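Long-range contacts in KLLA0E08119p (Kluyveromyces lactis, PDB 3VA7), which probably carboxylates urea with bicarbonate and ATP through a tethered biotin and, in its full length, hydrolyses the resulting urea-1-carboxylate to ammonium and carbon dioxide: residues A[552-560]-A[570-581]; A[472-480]-A[539-547]. All coordinates share one frame; numbering follows the deposited sequence.

From the N terminus, the first segment to be laid down, 472-480, carries strand 477-480. It is separated from 539-547 by 58 residues, including helix 511-520, and interaction 2 closes this loop. The nine residues between 552-560 and 570-581 form the much shorter loop that interaction 1 closes. The two loops neither nest nor cross: interaction 2 closes before interaction 1 opens. The contacts are joined within one antiparallel sheet, because strand 576-582 lies between 553-558 and 538-541, with Leu539 N probably bonded to Leu577 O. A second sheet is also shared, where strand 569-571 flanks 545-550 through a probable bond from Val571 N to Thr545 O.

Interaction 1: residues A[552-560]-A[570-581]; sequences GTVSCTLND and EVKRGDILSVGK
Backbone hydrogen bonds pair Ser555, Thr557 and Asn559 with Gly580, Ser578 and Ile576 along two antiparallel strands. Thr557 and Ser578 bond twice, Thr557 N reaching Ser578 O at 2.8 Å and Ser578 N returning to Thr557 O. Gly580 N to Ser555 O and Asn559 N to Ile576 O continue the pairing to either side.

Polar side chains lock the end nearest the turn. Asn559 OD1 accepts Ile576 N at 3.1 Å, from above its carbonyl plane, while Asn559 ND2 gives a hydrogen bond to Asp575 OD1 at 2.7 Å. That donor stands over the carboxylate, whose plane is turned 84° from the amide. The other carboxylate oxygen, Asp575 OD2, takes Lys572 N at 2.6 Å, so the aspartate spans the bend between 572 and 575 and fastens it to Asn559.

Apolar contacts line the face bearing Cys556, Leu558, Leu577 and Val579. Cys556 SG lies 3.9 Å from Val579 CB. With CG anti to the backbone N (chi1 -173°), Leu558 brings CD1 within 4.2 Å of both Leu577 CB and Val571 CG2. On the other face, Thr557 CG2 packs on Ser578 CB.

Cys556 packs on Val549, and Leu577 on Ile547 and Leu590, so this antiparallel pair belongs to one of two beta sheets packed face to face in the carboxyltransferase A and B region.

Interaction 2: residues A[472-480]-A[539-547]; sequences DYKPCAFEV and LLFHTETVI
Phe478 CG lies between the backbone N and the carbonyl carbon (chi1 69°), whereas Phe541 CG lies beside the backbone N, anti to the carbonyl carbon (chi1 -86°), and the two side chains meet on one face of the sheet. Phe478 CB thereby sits over the centre of the Phe541 ring, 4.0 Å from the centroid, in a CH-pi contact. The rings themselves are inclined by 30° and slid apart, so they barely overlap. Beyond them, both methyls of Leu539 touch Phe478 CE1, with CD1 oblique to the ring and 3.6 Å from Phe478 CE1. Leu539 CD2 also touches Val480 CG2, the two side chains lying alongside each other.

Three backbone hydrogen bonds join the segments. Glu479 and Leu540 exchange a pair, Glu479 N bonding to Leu540 O and Leu540 N to Glu479 O. His542 N adds a third, to Ala477 O at 3.1 Å.

Past the strand end, His542 CB rests against Pro475, 3.3 Å from Pro475 O. Thr543 CG2 comes within 3.4 Å of Ala477 N, beside the inverse gamma turn centred on Cys476.

Strand 477-480 is thus held between two neighbours, 538-541 on one flank and 626-628 on the other, where Phe478 bonds through its backbone to Leu627. Leu590 of strand 587-592 and Val571 of strand 569-571 pack from the adjoining sheet against Leu539 and Phe541 respectively.

Interaction 1: residues A[552-560]-A[570-581]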
ATOM      1  N   GLY A 552       0.391  19.935 -19.066  1.00 38.21           N
ATOM      2  CA  GLY A 552       1.338  19.999 -20.194  1.00 38.85           C
ATOM      3  C   GLY A 552       0.645  19.877 -21.543  1.00 39.56           C
ATOM      4  O   GLY A 552      -0.556  19.558 -21.628  1.00 38.87           O
ATOM      5  N   THR A 553       1.387  20.163 -22.608  1.00 40.58           N
ATOM      6  CA  THR A 553       0.881  19.895 -23.962  1.00 41.63           C
ATOM      7  C   THR A 553       1.032  18.405 -24.281  1.00 40.67           C
ATOM      8  O   THR A 553       2.137  17.832 -24.239  1.00 40.01           O
ATOM      9  CB  THR A 553       1.565  20.790 -25.037  1.00 42.74           C
ATOM     10  OG1 THR A 553       1.734  22.109 -24.503  1.00 45.53           O
ATOM     11  CG2 THR A 553       0.695  20.904 -26.303  1.00 42.76           C
ATOM     12  N   VAL A 554      -0.107  17.785 -24.548  1.00 40.13           N
ATOM     13  CA  VAL A 554      -0.150  16.389 -24.905  1.00 40.08           C
ATOM     14  C   VAL A 554      -1.216  16.260 -25.960  1.00 40.69           C
ATOM     15  O   VAL A 554      -2.343  16.765 -25.781  1.00 39.84           O
ATOM     16  CB  VAL A 554      -0.730  15.510 -23.800  1.00 39.60           C
ATOM     17  CG1 VAL A 554       0.128  14.311 -23.570  1.00 39.42           C
ATOM     18  CG2 VAL A 554      -0.983  16.282 -22.585  1.00 37.91           C
ATOM     19  N   SER A 555      -0.919  15.515 -27.015  1.00 41.68           N
ATOM     20  CA  SER A 555      -1.992  15.210 -27.954  1.00 43.03           C
ATOM     21  C   SER A 555      -2.986  14.215 -27.334  1.00 42.92           C
ATOM     22  O   SER A 555      -2.586  13.229 -26.713  1.00 42.82           O
ATOM     23  CB  SER A 555      -1.416  14.741 -29.291  1.00 43.56           C
ATOM     24  OG  SER A 555      -1.381  13.341 -29.403  1.00 46.65           O
ATOM     25  N   CYS A 556      -4.272  14.501 -27.474  1.00 43.21           N
ATOM     26  CA  CYS A 556      -5.299  13.672 -26.899  1.00 44.30           C
ATOM     27  C   CYS A 556      -6.372  13.302 -27.908  1.00 44.72           C
ATOM     28  O   CYS A 556      -6.952  14.134 -28.590  1.00 44.21           O
ATOM     29  CB  CYS A 556      -5.964  14.321 -25.657  1.00 45.07           C
ATOM     30  SG  CYS A 556      -4.889  15.142 -24.410  1.00 47.14           S
ATOM     31  N   THR A 557      -6.673  12.018 -27.899  1.00 46.20           N
ATOM     32  CA  THR A 557      -7.490  11.330 -28.864  1.00 47.53           C
ATOM     33  C   THR A 557      -8.785  10.850 -28.245  1.00 48.24           C
ATOM     34  O   THR A 557      -8.758  10.258 -27.177  1.00 48.92           O
ATOM     35  CB  THR A 557      -6.701  10.076 -29.261  1.00 47.88           C
ATOM     36  OG1 THR A 557      -5.961  10.365 -30.438  1.00 47.86           O
ATOM     37  CG2 THR A 557      -7.602   8.764 -29.415  1.00 48.16           C
ATOM     38  N   LEU A 558      -9.908  11.078 -28.912  1.00 48.92           N
ATOM     39  CA  LEU A 558     -11.116  10.322 -28.632  1.00 49.90           C
ATOM     40  C   LEU A 558     -11.621   9.630 -29.895  1.00 51.26           C
ATOM     41  O   LEU A 558     -12.043  10.295 -30.886  1.00 51.11           O
ATOM     42  CB  LEU A 558     -12.216  11.177 -28.023  1.00 49.53           C
ATOM     43  CG  LEU A 558     -13.417  10.361 -27.568  1.00 48.89           C
ATOM     44  CD1 LEU A 558     -12.992   9.605 -26.329  1.00 48.40           C
ATOM     45  CD2 LEU A 558     -14.676  11.235 -27.306  1.00 48.84           C
ATOM     46  N   ASN A 559     -11.595   8.291 -29.828  1.00 52.75           N
ATOM     47  CA  ASN A 559     -11.839   7.422 -30.980  1.00 53.76           C
ATOM     48  C   ASN A 559     -11.080   8.009 -32.172  1.00 54.43           C
ATOM     49  O   ASN A 559     -11.615   8.113 -33.284  1.00 55.14           O
ATOM     50  CB  ASN A 559     -13.347   7.308 -31.271  1.00 53.25           C
ATOM     51  CG  ASN A 559     -14.084   6.542 -30.209  1.00 53.26           C
ATOM     52  OD1 ASN A 559     -13.613   5.500 -29.759  1.00 54.85           O
ATOM     53  ND2 ASN A 559     -15.258   7.028 -29.817  1.00 50.87           N
ATOM     54  N   ASP A 560      -9.861   8.474 -31.896  1.00 54.62           N
ATOM     55  CA  ASP A 560      -8.909   8.910 -32.928  1.00 54.51           C
ATOM     56  C   ASP A 560      -8.980  10.351 -33.434  1.00 53.34           C
ATOM     57  O   ASP A 560      -8.034  10.819 -34.067  1.00 53.61           O
ATOM     58  CB  ASP A 560      -8.883   7.912 -34.084  1.00 55.22           C
ATOM     59  CG  ASP A 560      -8.232   6.608 -33.678  1.00 58.01           C
ATOM     60  OD1 ASP A 560      -7.040   6.649 -33.296  1.00 58.27           O
ATOM     61  OD2 ASP A 560      -8.917   5.556 -33.698  1.00 62.77           O
ATOM     62  N   GLU A 570     -17.447  15.236 -23.762  1.00 53.25           N
ATOM     63  CA  GLU A 570     -18.472  14.185 -23.545  1.00 54.98           C
ATOM     64  C   GLU A 570     -18.079  12.812 -24.130  1.00 54.74           C
ATOM     65  O   GLU A 570     -17.843  12.690 -25.317  1.00 55.20           O
ATOM     66  CB  GLU A 570     -19.827  14.637 -24.121  1.00 55.77           C
ATOM     67  CG  GLU A 570     -20.739  15.458 -23.155  1.00 60.18           C
ATOM     68  CD  GLU A 570     -21.716  16.410 -23.900  1.00 68.08           C
ATOM     69  OE1 GLU A 570     -22.936  16.443 -23.544  1.00 69.31           O
ATOM     70  OE2 GLU A 570     -21.258  17.128 -24.847  1.00 70.71           O
ATOM     71  N   VAL A 571     -18.005  11.785 -23.282  1.00 55.05           N
ATOM     72  CA  VAL A 571     -17.491  10.452 -23.671  1.00 54.78           C
ATOM     73  C   VAL A 571     -18.649   9.468 -23.686  1.00 55.24           C
ATOM     74  O   VAL A 571     -19.563   9.540 -22.851  1.00 54.56           O
ATOM     75  CB  VAL A 571     -16.362   9.941 -22.709  1.00 54.99           C
ATOM     76  CG1 VAL A 571     -16.047   8.482 -22.957  1.00 54.44           C
ATOM     77  CG2 VAL A 571     -15.083  10.761 -22.841  1.00 52.92           C
ATOM     78  N   LYS A 572     -18.622   8.542 -24.635  1.00 56.17           N
ATOM     79  CA  LYS A 572     -19.841   7.771 -24.886  1.00 57.08           C
ATOM     80  C   LYS A 572     -19.967   6.394 -24.202  1.00 56.74           C
ATOM     81  O   LYS A 572     -20.985   6.126 -23.552  1.00 57.98           O
ATOM     82  CB  LYS A 572     -20.202   7.734 -26.390  1.00 56.87           C
ATOM     83  CG  LYS A 572     -21.407   8.636 -26.741  1.00 59.26           C
ATOM     84  CD  LYS A 572     -21.731   8.756 -28.275  1.00 62.48           C
ATOM     85  CE  LYS A 572     -21.578   7.441 -29.084  1.00 63.07           C
ATOM     86  NZ  LYS A 572     -20.184   7.280 -29.628  1.00 63.13           N
ATOM     87  N   ARG A 573     -18.976   5.527 -24.342  1.00 55.24           N
ATOM     88  CA  ARG A 573     -19.182   4.107 -24.001  1.00 54.81           C
ATOM     89  C   ARG A 573     -18.831   3.326 -25.220  1.00 53.85           C
ATOM     90  O   ARG A 573     -19.489   3.451 -26.257  1.00 53.76           O
ATOM     91  CB  ARG A 573     -20.613   3.747 -23.591  1.00 54.78           C
ATOM     92  CG  ARG A 573     -20.820   2.237 -23.527  1.00 57.88           C
ATOM     93  CD  ARG A 573     -22.141   1.852 -22.905  1.00 64.70           C
ATOM     94  NE  ARG A 573     -22.218   0.398 -22.727  1.00 72.23           N
ATOM     95  CZ  ARG A 573     -23.344  -0.303 -22.497  1.00 75.86           C
ATOM     96  NH1 ARG A 573     -24.541   0.305 -22.424  1.00 75.75           N
ATOM     97  NH2 ARG A 573     -23.277  -1.632 -22.340  1.00 75.37           N
ATOM     98  N   GLY A 574     -17.780   2.525 -25.095  1.00 52.84           N
ATOM     99  CA  GLY A 574     -17.058   2.071 -26.261  1.00 52.06           C
ATOM    100  C   GLY A 574     -16.026   3.111 -26.679  1.00 51.82           C
ATOM    101  O   GLY A 574     -15.218   2.848 -27.560  1.00 51.43           O
ATOM    102  N   ASP A 575     -16.020   4.286 -26.050  1.00 51.86           N
ATOM    103  CA  ASP A 575     -15.027   5.286 -26.423  1.00 52.66           C
ATOM    104  C   ASP A 575     -13.604   4.937 -25.969  1.00 52.14           C
ATOM    105  O   ASP A 575     -13.370   4.467 -24.867  1.00 51.94           O
ATOM    106  CB  ASP A 575     -15.401   6.659 -25.893  1.00 53.20           C
ATOM    107  CG  ASP A 575     -16.421   7.385 -26.762  1.00 56.66           C
ATOM    108  OD1 ASP A 575     -16.936   6.770 -27.760  1.00 57.75           O
ATOM    109  OD2 ASP A 575     -16.692   8.584 -26.417  1.00 55.94           O
ATOM    110  N   ILE A 576     -12.645   5.164 -26.834  1.00 51.97           N
ATOM    111  CA  ILE A 576     -11.283   5.086 -26.402  1.00 52.28           C
ATOM    112  C   ILE A 576     -10.672   6.486 -26.368  1.00 52.69           C
ATOM    113  O   ILE A 576     -10.488   7.138 -27.417  1.00 52.50           O
ATOM    114  CB  ILE A 576     -10.472   4.122 -27.262  1.00 52.14           C
ATOM    115  CG1 ILE A 576     -11.007   2.696 -27.049  1.00 52.76           C
ATOM    116  CG2 ILE A 576      -8.970   4.277 -26.962  1.00 51.56           C
ATOM    117  CD1 ILE A 576     -10.814   1.777 -28.228  1.00 51.86           C
ATOM    118  N   LEU A 577     -10.391   6.928 -25.137  1.00 52.99           N
ATOM    119  CA  LEU A 577      -9.612   8.136 -24.850  1.00 53.11           C
ATOM    120  C   LEU A 577      -8.181   7.725 -24.799  1.00 51.94           C
ATOM    121  O   LEU A 577      -7.855   6.705 -24.237  1.00 53.43           O
ATOM    122  CB  LEU A 577     -10.037   8.766 -23.513  1.00 53.58           C
ATOM    123  CG  LEU A 577      -9.242   9.940 -22.898  1.00 56.19           C
ATOM    124  CD1 LEU A 577      -9.239  11.185 -23.769  1.00 56.44           C
ATOM    125  CD2 LEU A 577      -9.791  10.292 -21.502  1.00 56.86           C
ATOM    126  N   SER A 578      -7.314   8.500 -25.406  1.00 50.84           N
ATOM    127  CA  SER A 578      -5.903   8.183 -25.364  1.00 49.33           C
ATOM    128  C   SER A 578      -5.091   9.473 -25.252  1.00 48.51           C
ATOM    129  O   SER A 578      -5.291  10.412 -26.029  1.00 48.51           O
ATOM    130  CB  SER A 578      -5.519   7.376 -26.612  1.00 49.22           C
ATOM    131  OG  SER A 578      -4.192   7.660 -27.038  1.00 49.66           O
ATOM    132  N   VAL A 579      -4.197   9.534 -24.271  1.00 47.41           N
ATOM    133  CA  VAL A 579      -3.327  10.689 -24.170  1.00 46.31           C
ATOM    134  C   VAL A 579      -1.870  10.321 -24.308  1.00 46.23           C
ATOM    135  O   VAL A 579      -1.386   9.430 -23.663  1.00 46.19           O
ATOM    136  CB  VAL A 579      -3.699  11.711 -23.000  1.00 46.66           C
ATOM    137  CG1 VAL A 579      -4.855  11.234 -22.107  1.00 43.30           C
ATOM    138  CG2 VAL A 579      -2.482  12.193 -22.249  1.00 46.03           C
ATOM    139  N   GLY A 580      -1.198  11.013 -25.220  1.00 46.98           N
ATOM    140  CA  GLY A 580       0.084  10.602 -25.729  1.00 47.02           C
ATOM    141  C   GLY A 580       1.212  11.182 -24.962  1.00 47.49           C
ATOM    142  O   GLY A 580       1.197  11.152 -23.771  1.00 48.82           O
ATOM    143  N   LYS A 581       2.189  11.730 -25.659  1.00 48.06           N
ATOM    144  CA  LYS A 581       3.428  12.161 -25.051  1.00 48.09           C
ATOM    145  C   LYS A 581       3.245  13.606 -24.643  1.00 47.33           C
ATOM    146  O   LYS A 581       2.517  14.358 -25.301  1.00 48.18           O
ATOM    147  CB  LYS A 581       4.536  12.013 -26.083  1.00 48.61           C
ATOM    148  CG  LYS A 581       5.959  12.166 -25.579  1.00 53.33           C
ATOM    149  CD  LYS A 581       6.956  11.792 -26.725  1.00 59.37           C
ATOM    150  CE  LYS A 581       8.453  11.944 -26.290  1.00 62.66           C
ATOM    151  NZ  LYS A 581       8.967  13.358 -26.510  1.00 61.90           N
TER

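Interaction 2: residues A[472-480]-A[539-547]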
ATOM      1  N   ASP A 472     -26.177  -9.375 -19.445  1.00 68.47           N
ATOM      2  CA  ASP A 472     -25.589  -8.102 -19.856  1.00 68.21           C
ATOM      3  C   ASP A 472     -24.936  -7.412 -18.654  1.00 66.67           C
ATOM      4  O   ASP A 472     -25.637  -6.746 -17.847  1.00 66.94           O
ATOM      5  CB  ASP A 472     -26.601  -7.180 -20.569  1.00 68.78           C
ATOM      6  CG  ASP A 472     -25.924  -6.262 -21.609  1.00 71.57           C
ATOM      7  OD1 ASP A 472     -26.594  -5.313 -22.109  1.00 74.54           O
ATOM      8  OD2 ASP A 472     -24.721  -6.493 -21.922  1.00 72.93           O
ATOM      9  N   TYR A 473     -23.610  -7.596 -18.530  1.00 63.88           N
ATOM     10  CA  TYR A 473     -22.868  -6.940 -17.453  1.00 61.27           C
ATOM     11  C   TYR A 473     -22.036  -5.758 -17.940  1.00 60.49           C
ATOM     12  O   TYR A 473     -21.044  -5.947 -18.683  1.00 59.79           O
ATOM     13  CB  TYR A 473     -21.999  -7.925 -16.623  1.00 60.78           C
ATOM     14  CG  TYR A 473     -21.106  -7.210 -15.610  1.00 56.41           C
ATOM     15  CD1 TYR A 473     -21.650  -6.435 -14.599  1.00 51.87           C
ATOM     16  CD2 TYR A 473     -19.721  -7.291 -15.698  1.00 53.77           C
ATOM     17  CE1 TYR A 473     -20.835  -5.750 -13.699  1.00 51.48           C
ATOM     18  CE2 TYR A 473     -18.897  -6.626 -14.794  1.00 51.46           C
ATOM     19  CZ  TYR A 473     -19.458  -5.845 -13.799  1.00 50.13           C
ATOM     20  OH  TYR A 473     -18.637  -5.171 -12.908  1.00 46.23           O
ATOM     21  N   LYS A 474     -22.441  -4.554 -17.494  1.00 59.30           N
ATOM     22  CA  LYS A 474     -21.676  -3.303 -17.756  1.00 58.38           C
ATOM     23  C   LYS A 474     -21.225  -2.548 -16.500  1.00 56.33           C
ATOM     24  O   LYS A 474     -22.048  -1.956 -15.789  1.00 56.13           O
ATOM     25  CB  LYS A 474     -22.371  -2.352 -18.773  1.00 59.27           C
ATOM     26  CG  LYS A 474     -23.846  -1.940 -18.461  1.00 61.84           C
ATOM     27  CD  LYS A 474     -24.872  -2.922 -19.098  1.00 66.34           C
ATOM     28  CE  LYS A 474     -26.322  -2.369 -19.129  1.00 67.73           C
ATOM     29  NZ  LYS A 474     -27.314  -3.482 -19.406  1.00 67.97           N
ATOM     30  N   PRO A 475     -19.905  -2.573 -16.230  1.00 54.52           N
ATOM     31  CA  PRO A 475     -19.237  -1.810 -15.177  1.00 53.64           C
ATOM     32  C   PRO A 475     -19.341  -0.315 -15.395  1.00 53.23           C
ATOM     33  O   PRO A 475     -18.967   0.188 -16.479  1.00 52.99           O
ATOM     34  CB  PRO A 475     -17.768  -2.232 -15.304  1.00 52.98           C
ATOM     35  CG  PRO A 475     -17.646  -2.776 -16.655  1.00 53.96           C
ATOM     36  CD  PRO A 475     -18.955  -3.397 -16.986  1.00 54.20           C
ATOM     37  N   CYS A 476     -19.842   0.395 -14.386  1.00 52.71           N
ATOM     38  CA  CYS A 476     -19.821   1.844 -14.454  1.00 52.97           C
ATOM     39  C   CYS A 476     -18.384   2.316 -14.147  1.00 51.83           C
ATOM     40  O   CYS A 476     -18.068   2.705 -13.008  1.00 52.02           O
ATOM     41  CB  CYS A 476     -20.850   2.444 -13.502  1.00 53.38           C
ATOM     42  SG  CYS A 476     -20.800   4.269 -13.489  1.00 58.85           S
ATOM     43  N   ALA A 477     -17.524   2.273 -15.169  1.00 49.70           N
ATOM     44  CA  ALA A 477     -16.082   2.236 -14.965  1.00 48.47           C
ATOM     45  C   ALA A 477     -15.236   2.461 -16.236  1.00 47.86           C
ATOM     46  O   ALA A 477     -15.729   2.356 -17.361  1.00 47.65           O
ATOM     47  CB  ALA A 477     -15.715   0.869 -14.381  1.00 48.05           C
ATOM     48  N   PHE A 478     -13.944   2.718 -16.087  1.00 46.67           N
ATOM     49  CA  PHE A 478     -13.125   2.633 -17.296  1.00 46.49           C
ATOM     50  C   PHE A 478     -12.132   1.474 -17.249  1.00 46.35           C
ATOM     51  O   PHE A 478     -12.069   0.777 -16.274  1.00 46.90           O
ATOM     52  CB  PHE A 478     -12.520   4.001 -17.698  1.00 46.14           C
ATOM     53  CG  PHE A 478     -11.460   4.521 -16.774  1.00 44.14           C
ATOM     54  CD1 PHE A 478     -10.115   4.209 -16.987  1.00 43.57           C
ATOM     55  CD2 PHE A 478     -11.793   5.352 -15.722  1.00 43.82           C
ATOM     56  CE1 PHE A 478      -9.116   4.710 -16.160  1.00 41.72           C
ATOM     57  CE2 PHE A 478     -10.805   5.869 -14.878  1.00 42.70           C
ATOM     58  CZ  PHE A 478      -9.461   5.548 -15.110  1.00 43.53           C
ATOM     59  N   GLU A 479     -11.367   1.252 -18.298  1.00 46.81           N
ATOM     60  CA  GLU A 479     -10.478   0.105 -18.336  1.00 47.21           C
ATOM     61  C   GLU A 479      -9.202   0.527 -19.003  1.00 46.77           C
ATOM     62  O   GLU A 479      -9.232   1.223 -19.998  1.00 46.87           O
ATOM     63  CB  GLU A 479     -11.130  -1.061 -19.105  1.00 47.67           C
ATOM     64  CG  GLU A 479     -10.218  -2.297 -19.315  1.00 49.31           C
ATOM     65  CD  GLU A 479     -10.849  -3.411 -20.179  1.00 51.76           C
ATOM     66  OE1 GLU A 479     -10.079  -4.296 -20.665  1.00 48.57           O
ATOM     67  OE2 GLU A 479     -12.103  -3.386 -20.356  1.00 51.10           O
ATOM     68  N   VAL A 480      -8.080   0.077 -18.474  1.00 46.85           N
ATOM     69  CA  VAL A 480      -6.812   0.537 -18.958  1.00 47.18           C
ATOM     70  C   VAL A 480      -6.292  -0.332 -20.111  1.00 48.33           C
ATOM     71  O   VAL A 480      -5.708  -1.414 -19.892  1.00 49.54           O
ATOM     72  CB  VAL A 480      -5.792   0.569 -17.810  1.00 47.16           C
ATOM     73  CG1 VAL A 480      -4.440   1.032 -18.321  1.00 46.42           C
ATOM     74  CG2 VAL A 480      -6.290   1.460 -16.682  1.00 44.59           C
ATOM     75  N   LEU A 539      -7.544   4.519 -22.567  1.00 43.34           N
ATOM     76  CA  LEU A 539      -8.588   4.009 -21.718  1.00 44.08           C
ATOM     77  C   LEU A 539      -9.850   3.675 -22.500  1.00 44.96           C
ATOM     78  O   LEU A 539     -10.240   4.421 -23.374  1.00 45.63           O
ATOM     79  CB  LEU A 539      -8.939   5.049 -20.652  1.00 43.81           C
ATOM     80  CG  LEU A 539      -7.827   5.770 -19.884  1.00 42.81           C
ATOM     81  CD1 LEU A 539      -8.495   6.842 -19.002  1.00 39.17           C
ATOM     82  CD2 LEU A 539      -6.976   4.778 -19.063  1.00 37.61           C
ATOM     83  N   LEU A 540     -10.495   2.565 -22.163  1.00 45.50           N
ATOM     84  CA  LEU A 540     -11.775   2.221 -22.731  1.00 46.26           C
ATOM     85  C   LEU A 540     -12.861   2.555 -21.717  1.00 46.63           C
ATOM     86  O   LEU A 540     -12.794   2.170 -20.566  1.00 46.64           O
ATOM     87  CB  LEU A 540     -11.816   0.735 -23.108  1.00 46.56           C
ATOM     88  CG  LEU A 540     -13.117  -0.004 -23.507  1.00 47.64           C
ATOM     89  CD1 LEU A 540     -13.989   0.832 -24.439  1.00 49.08           C
ATOM     90  CD2 LEU A 540     -12.779  -1.353 -24.173  1.00 47.58           C
ATOM     91  N   PHE A 541     -13.862   3.291 -22.149  1.00 47.13           N
ATOM     92  CA  PHE A 541     -14.898   3.681 -21.236  1.00 47.77           C
ATOM     93  C   PHE A 541     -16.098   2.763 -21.401  1.00 49.06           C
ATOM     94  O   PHE A 541     -16.534   2.511 -22.538  1.00 49.89           O
ATOM     95  CB  PHE A 541     -15.277   5.133 -21.479  1.00 46.71           C
ATOM     96  CG  PHE A 541     -14.426   6.104 -20.744  1.00 44.45           C
ATOM     97  CD1 PHE A 541     -14.869   6.673 -19.553  1.00 43.96           C
ATOM     98  CD2 PHE A 541     -13.186   6.459 -21.228  1.00 42.44           C
ATOM     99  CE1 PHE A 541     -14.086   7.581 -18.872  1.00 43.26           C
ATOM    100  CE2 PHE A 541     -12.382   7.362 -20.542  1.00 40.84           C
ATOM    101  CZ  PHE A 541     -12.817   7.913 -19.374  1.00 41.21           C
ATOM    102  N   HIS A 542     -16.627   2.276 -20.280  1.00 49.26           N
ATOM    103  CA  HIS A 542     -17.673   1.263 -20.313  1.00 50.18           C
ATOM    104  C   HIS A 542     -19.002   1.857 -19.998  1.00 50.25           C
ATOM    105  O   HIS A 542     -20.037   1.166 -19.897  1.00 50.20           O
ATOM    106  CB  HIS A 542     -17.348   0.140 -19.343  1.00 49.98           C
ATOM    107  CG  HIS A 542     -16.374  -0.816 -19.912  1.00 51.40           C
ATOM    108  ND1 HIS A 542     -15.084  -0.934 -19.444  1.00 51.77           N
ATOM    109  CD2 HIS A 542     -16.470  -1.642 -20.981  1.00 53.27           C
ATOM    110  CE1 HIS A 542     -14.439  -1.833 -20.165  1.00 52.62           C
ATOM    111  NE2 HIS A 542     -15.257  -2.276 -21.105  1.00 53.92           N
ATOM    112  N   THR A 543     -18.950   3.156 -19.828  1.00 50.48           N
ATOM    113  CA  THR A 543     -20.099   3.883 -19.395  1.00 51.29           C
ATOM    114  C   THR A 543     -19.921   5.325 -19.909  1.00 51.43           C
ATOM    115  O   THR A 543     -18.919   5.628 -20.560  1.00 51.67           O
ATOM    116  CB  THR A 543     -20.185   3.786 -17.899  1.00 50.58           C
ATOM    117  OG1 THR A 543     -21.396   4.403 -17.463  1.00 54.53           O
ATOM    118  CG2 THR A 543     -18.996   4.496 -17.278  1.00 50.67           C
ATOM    119  N   GLU A 544     -20.866   6.209 -19.632  1.00 52.00           N
ATOM    120  CA  GLU A 544     -20.779   7.569 -20.177  1.00 52.75           C
ATOM    121  C   GLU A 544     -20.399   8.597 -19.139  1.00 51.96           C
ATOM    122  O   GLU A 544     -20.758   8.477 -17.978  1.00 52.20           O
ATOM    123  CB  GLU A 544     -22.073   7.984 -20.909  1.00 53.10           C
ATOM    124  CG  GLU A 544     -23.343   8.048 -20.059  1.00 57.50           C
ATOM    125  CD  GLU A 544     -24.375   9.067 -20.600  1.00 65.41           C
ATOM    126  OE1 GLU A 544     -24.545   9.175 -21.857  1.00 65.65           O
ATOM    127  OE2 GLU A 544     -25.004   9.777 -19.759  1.00 67.42           O
ATOM    128  N   THR A 545     -19.699   9.641 -19.566  1.00 51.64           N
ATOM    129  CA  THR A 545     -19.267  10.680 -18.630  1.00 50.59           C
ATOM    130  C   THR A 545     -18.699  11.878 -19.381  1.00 49.51           C
ATOM    131  O   THR A 545     -18.691  11.889 -20.603  1.00 50.50           O
ATOM    132  CB  THR A 545     -18.198  10.094 -17.610  1.00 50.86           C
ATOM    133  OG1 THR A 545     -17.813  11.080 -16.631  1.00 49.98           O
ATOM    134  CG2 THR A 545     -16.970   9.553 -18.339  1.00 50.39           C
ATOM    135  N   VAL A 546     -18.207  12.861 -18.628  1.00 47.53           N
ATOM    136  CA  VAL A 546     -17.460  13.988 -19.143  1.00 44.91           C
ATOM    137  C   VAL A 546     -15.985  13.905 -18.660  1.00 43.62           C
ATOM    138  O   VAL A 546     -15.723  13.431 -17.588  1.00 43.72           O
ATOM    139  CB  VAL A 546     -18.136  15.339 -18.707  1.00 45.49           C
ATOM    140  CG1 VAL A 546     -17.492  16.519 -19.399  1.00 44.89           C
ATOM    141  CG2 VAL A 546     -19.660  15.326 -18.931  1.00 42.53           C
ATOM    142  N   ILE A 547     -15.044  14.417 -19.450  1.00 41.87           N
ATOM    143  CA  ILE A 547     -13.612  14.264 -19.260  1.00 39.77           C
ATOM    144  C   ILE A 547     -12.950  15.595 -19.549  1.00 39.68           C
ATOM    145  O   ILE A 547     -13.492  16.400 -20.297  1.00 39.58           O
ATOM    146  CB  ILE A 547     -13.110  13.148 -20.256  1.00 40.15           C
ATOM    147  CG1 ILE A 547     -12.831  11.860 -19.500  1.00 40.93           C
ATOM    148  CG2 ILE A 547     -11.910  13.517 -21.199  1.00 37.70           C
ATOM    149  CD1 ILE A 547     -14.081  11.254 -18.896  1.00 39.89           C
TER